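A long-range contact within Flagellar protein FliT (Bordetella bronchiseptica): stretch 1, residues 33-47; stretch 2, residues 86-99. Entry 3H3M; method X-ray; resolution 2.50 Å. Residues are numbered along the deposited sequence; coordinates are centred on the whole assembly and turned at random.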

# COMPACT_ATOMS: atom_id res chain seq x y z
N ARG A 33 11.04 3.32 4.55
CA ARG A 33 12.22 2.50 4.23
C ARG A 33 12.00 1.77 2.91
O ARG A 33 12.91 1.70 2.07
CB ARG A 33 12.52 1.50 5.36
CG ARG A 33 13.44 2.07 6.45
CD ARG A 33 13.59 1.14 7.62
NE ARG A 33 12.49 1.37 8.55
CZ ARG A 33 11.95 0.47 9.39
NH1 ARG A 33 12.41 -0.80 9.45
NH2 ARG A 33 10.92 0.86 10.18
N MSE A 34 10.79 1.26 2.66
CA MSE A 34 10.59 0.54 1.40
C MSE A 34 10.80 1.49 0.25
O MSE A 34 11.42 1.13 -0.75
CB MSE A 34 9.21 -0.05 1.25
CG MSE A 34 8.89 -1.01 2.28
SE MSE A 34 7.22 -1.89 1.76
CE MSE A 34 5.99 -0.33 1.84
N LEU A 35 10.24 2.69 0.39
CA LEU A 35 10.43 3.76 -0.61
C LEU A 35 11.90 4.09 -0.89
O LEU A 35 12.26 4.21 -2.04
CB LEU A 35 9.70 5.04 -0.23
CG LEU A 35 9.60 6.14 -1.28
CD1 LEU A 35 9.27 5.58 -2.68
CD2 LEU A 35 8.58 7.23 -0.86
N ALA A 36 12.72 4.22 0.15
CA ALA A 36 14.16 4.43 -0.03
C ALA A 36 14.86 3.30 -0.82
O ALA A 36 15.63 3.57 -1.72
CB ALA A 36 14.87 4.68 1.37
N ALA A 37 14.61 2.04 -0.49
CA ALA A 37 15.07 0.92 -1.30
C ALA A 37 14.59 0.96 -2.76
O ALA A 37 15.36 0.71 -3.68
CB ALA A 37 14.61 -0.42 -0.65
N ALA A 38 13.31 1.16 -2.97
CA ALA A 38 12.76 1.30 -4.32
C ALA A 38 13.46 2.42 -5.11
O ALA A 38 13.81 2.28 -6.28
CB ALA A 38 11.28 1.59 -4.23
N ASN A 39 13.64 3.55 -4.45
CA ASN A 39 14.43 4.62 -4.98
C ASN A 39 15.83 4.18 -5.50
O ASN A 39 16.32 4.73 -6.49
CB ASN A 39 14.58 5.73 -3.91
CG ASN A 39 15.00 7.06 -4.52
OD1 ASN A 39 15.20 7.15 -5.73
ND2 ASN A 39 15.13 8.11 -3.67
N ALA A 40 16.45 3.20 -4.83
CA ALA A 40 17.81 2.76 -5.12
C ALA A 40 17.72 1.51 -5.96
O ALA A 40 18.72 0.84 -6.13
CB ALA A 40 18.59 2.42 -3.81
N SER A 41 16.53 1.18 -6.43
CA SER A 41 16.29 -0.04 -7.21
C SER A 41 16.69 -1.33 -6.50
O SER A 41 17.12 -2.29 -7.13
CB SER A 41 16.98 0.04 -8.59
OG SER A 41 16.43 1.12 -9.39
N ASN A 42 16.50 -1.37 -5.20
CA ASN A 42 16.91 -2.54 -4.44
C ASN A 42 15.63 -3.28 -4.18
O ASN A 42 14.98 -3.15 -3.14
CB ASN A 42 17.68 -2.17 -3.16
CG ASN A 42 18.43 -3.34 -2.58
OD1 ASN A 42 17.96 -4.49 -2.64
ND2 ASN A 42 19.61 -3.07 -1.98
N TRP A 43 15.25 -4.01 -5.19
CA TRP A 43 13.98 -4.71 -5.18
C TRP A 43 13.94 -5.74 -4.09
O TRP A 43 12.96 -5.84 -3.39
CB TRP A 43 13.71 -5.28 -6.57
CG TRP A 43 13.96 -4.22 -7.62
CD1 TRP A 43 14.86 -4.26 -8.64
CD2 TRP A 43 13.34 -2.93 -7.69
NE1 TRP A 43 14.81 -3.10 -9.36
CE2 TRP A 43 13.89 -2.26 -8.80
CE3 TRP A 43 12.37 -2.29 -6.93
CZ2 TRP A 43 13.49 -1.01 -9.18
CZ3 TRP A 43 12.02 -1.02 -7.29
CH2 TRP A 43 12.57 -0.39 -8.42
N ASP A 44 15.06 -6.40 -3.85
CA ASP A 44 15.15 -7.49 -2.86
C ASP A 44 15.07 -7.00 -1.41
O ASP A 44 14.53 -7.70 -0.55
CB ASP A 44 16.42 -8.33 -3.07
CG ASP A 44 16.25 -9.39 -4.15
OD1 ASP A 44 15.07 -9.82 -4.38
OD2 ASP A 44 17.25 -9.80 -4.78
N LEU A 45 15.55 -5.80 -1.17
CA LEU A 45 15.39 -5.15 0.10
C LEU A 45 13.94 -4.78 0.28
O LEU A 45 13.32 -5.07 1.33
CB LEU A 45 16.32 -3.91 0.22
CG LEU A 45 16.23 -3.11 1.50
CD1 LEU A 45 16.24 -3.99 2.78
CD2 LEU A 45 17.34 -2.07 1.48
N VAL A 46 13.34 -4.18 -0.75
CA VAL A 46 11.93 -3.79 -0.65
C VAL A 46 11.13 -5.01 -0.22
O VAL A 46 10.33 -4.91 0.72
CB VAL A 46 11.37 -3.25 -1.98
CG1 VAL A 46 9.88 -3.12 -1.90
CG2 VAL A 46 12.04 -1.92 -2.34
N LEU A 47 11.36 -6.15 -0.89
CA LEU A 47 10.69 -7.40 -0.54
C LEU A 47 11.02 -7.87 0.87
O LEU A 47 10.18 -8.40 1.57
CB LEU A 47 11.14 -8.52 -1.47
CG LEU A 47 10.27 -8.84 -2.69
CD1 LEU A 47 10.87 -10.07 -3.38
CD2 LEU A 47 8.78 -9.01 -2.34
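Stretch 2, residues 86-99: ENDAAVRDLALPQL

Stretch 2 packs against stretch 1 as one helix against a helix-turn-helix, through apolar side chains interlocked as knobs in holes, with no hydrogen bond crossing between them. Residues 86-99 are helical throughout, kinked at Pro-97, whose nitrogen has no hydrogen to give to the preceding turn. This helix runs nearly parallel to helix 33-39, at 14° and 9.0 Å between axes; after the turn at 40-42, helix 43-47 runs back across it at -141°, farther off at 12.6 Å.

In register, Leu-35 and Val-91 bring their CA atoms within 5.4 Å. Leu-35 is a knob among Asn-87, Ala-90, Val-91 and Leu-94: its CD1 lies 3.6 Å from CB of Ala-90, whose small side chain permits close approach, and 3.7 Å from CD1 of Leu-94. Reciprocally, compact, branched Val-91 fills the hole formed by Met-34, Leu-35, Ala-38 and Val-46; its CG2 lies 4.0 Å from CB of Ala-38, while its CG1 reaches CG1 of Val-46 at 4.3 Å.

Farther along, the broad ring of Trp-43 spans the wider gap, placing CZ3 3.5 Å from CB of Ala-95. At the ring edge, NE2 of Gln-98 lies 3.6 Å from Trp-43 CZ2 and donates a hydrogen bond to Leu-94 O (3.0 Å), so one N-H of the amide is used within its own helix.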

# COMPACT_ATOMS: atom_id res chain seq x y z
N GLU A 86 0.56 6.86 0.26
CA GLU A 86 1.45 7.59 -0.66
C GLU A 86 2.78 6.84 -0.88
O GLU A 86 3.32 6.80 -2.00
CB GLU A 86 1.79 8.98 -0.12
CG GLU A 86 0.71 10.02 -0.26
CD GLU A 86 1.18 11.42 0.21
OE1 GLU A 86 2.16 11.51 0.99
OE2 GLU A 86 0.54 12.41 -0.21
N ASN A 87 3.30 6.26 0.19
CA ASN A 87 4.52 5.46 0.08
C ASN A 87 4.35 4.21 -0.74
O ASN A 87 5.20 3.87 -1.56
CB ASN A 87 5.04 5.13 1.46
CG ASN A 87 5.77 6.28 2.08
OD1 ASN A 87 6.17 7.23 1.37
ND2 ASN A 87 5.97 6.22 3.41
N ASP A 88 3.22 3.57 -0.56
CA ASP A 88 2.88 2.37 -1.29
C ASP A 88 2.78 2.72 -2.77
O ASP A 88 3.34 2.03 -3.62
CB ASP A 88 1.56 1.80 -0.75
CG ASP A 88 1.76 0.79 0.41
OD1 ASP A 88 2.88 0.71 0.95
OD2 ASP A 88 0.79 0.02 0.76
N ALA A 89 2.09 3.82 -3.07
CA ALA A 89 1.95 4.25 -4.49
C ALA A 89 3.30 4.59 -5.11
O ALA A 89 3.57 4.26 -6.25
CB ALA A 89 1.00 5.42 -4.59
N ALA A 90 4.15 5.25 -4.32
CA ALA A 90 5.43 5.76 -4.82
C ALA A 90 6.37 4.58 -5.16
O ALA A 90 7.07 4.64 -6.17
CB ALA A 90 6.06 6.73 -3.83
N VAL A 91 6.35 3.51 -4.36
CA VAL A 91 7.13 2.28 -4.64
C VAL A 91 6.71 1.67 -5.98
O VAL A 91 7.53 1.36 -6.84
CB VAL A 91 7.02 1.17 -3.48
CG1 VAL A 91 7.56 -0.17 -3.96
CG2 VAL A 91 7.81 1.59 -2.15
N ARG A 92 5.42 1.51 -6.15
CA ARG A 92 4.89 0.97 -7.37
C ARG A 92 5.29 1.84 -8.56
O ARG A 92 5.61 1.34 -9.64
CB ARG A 92 3.39 0.99 -7.20
CG ARG A 92 2.58 0.20 -8.13
CD ARG A 92 1.32 -0.21 -7.40
NE ARG A 92 0.55 0.96 -7.07
CZ ARG A 92 -0.19 1.14 -5.98
NH1 ARG A 92 -0.27 0.18 -5.04
NH2 ARG A 92 -0.88 2.28 -5.84
N ASP A 93 5.26 3.16 -8.38
CA ASP A 93 5.50 4.09 -9.47
C ASP A 93 7.00 4.17 -9.82
O ASP A 93 7.36 4.77 -10.82
CB ASP A 93 5.01 5.50 -9.11
CG ASP A 93 3.49 5.71 -9.36
OD1 ASP A 93 2.85 4.78 -9.89
OD2 ASP A 93 2.96 6.79 -9.02
N LEU A 94 7.86 3.61 -8.97
CA LEU A 94 9.29 3.56 -9.27
C LEU A 94 9.63 2.28 -10.00
O LEU A 94 10.40 2.28 -10.95
CB LEU A 94 10.14 3.72 -7.98
CG LEU A 94 10.09 5.15 -7.46
CD1 LEU A 94 10.63 5.28 -6.07
CD2 LEU A 94 10.85 6.02 -8.38
N ALA A 95 8.98 1.20 -9.57
CA ALA A 95 9.29 -0.16 -9.99
C ALA A 95 8.62 -0.56 -11.29
O ALA A 95 9.23 -1.17 -12.18
CB ALA A 95 8.91 -1.16 -8.84
N LEU A 96 7.35 -0.26 -11.38
CA LEU A 96 6.57 -0.87 -12.44
C LEU A 96 6.94 -0.34 -13.82
O LEU A 96 6.86 -1.11 -14.81
CB LEU A 96 5.04 -0.77 -12.15
CG LEU A 96 4.45 -1.62 -10.98
CD1 LEU A 96 2.94 -1.61 -11.04
CD2 LEU A 96 5.00 -3.07 -10.96
N PRO A 97 7.37 0.93 -13.93
CA PRO A 97 7.74 1.33 -15.30
C PRO A 97 8.98 0.58 -15.77
O PRO A 97 9.08 0.19 -16.92
CB PRO A 97 7.96 2.83 -15.19
CG PRO A 97 7.20 3.22 -13.99
CD PRO A 97 7.35 2.10 -13.04
N GLN A 98 9.89 0.29 -14.85
CA GLN A 98 11.05 -0.56 -15.16
C GLN A 98 10.67 -2.01 -15.48
O GLN A 98 11.26 -2.63 -16.36
CB GLN A 98 12.05 -0.56 -14.02
CG GLN A 98 12.64 0.81 -13.73
CD GLN A 98 13.57 0.81 -12.50
OE1 GLN A 98 14.58 0.05 -12.44
NE2 GLN A 98 13.25 1.68 -11.52
N LEU A 99 9.72 -2.55 -14.73
CA LEU A 99 9.26 -3.93 -14.98
C LEU A 99 8.62 -4.02 -16.34
O LEU A 99 9.03 -4.83 -17.15
CB LEU A 99 8.26 -4.35 -13.91
CG LEU A 99 7.79 -5.79 -13.90
CD1 LEU A 99 8.84 -6.80 -14.45
CD2 LEU A 99 7.39 -6.06 -12.45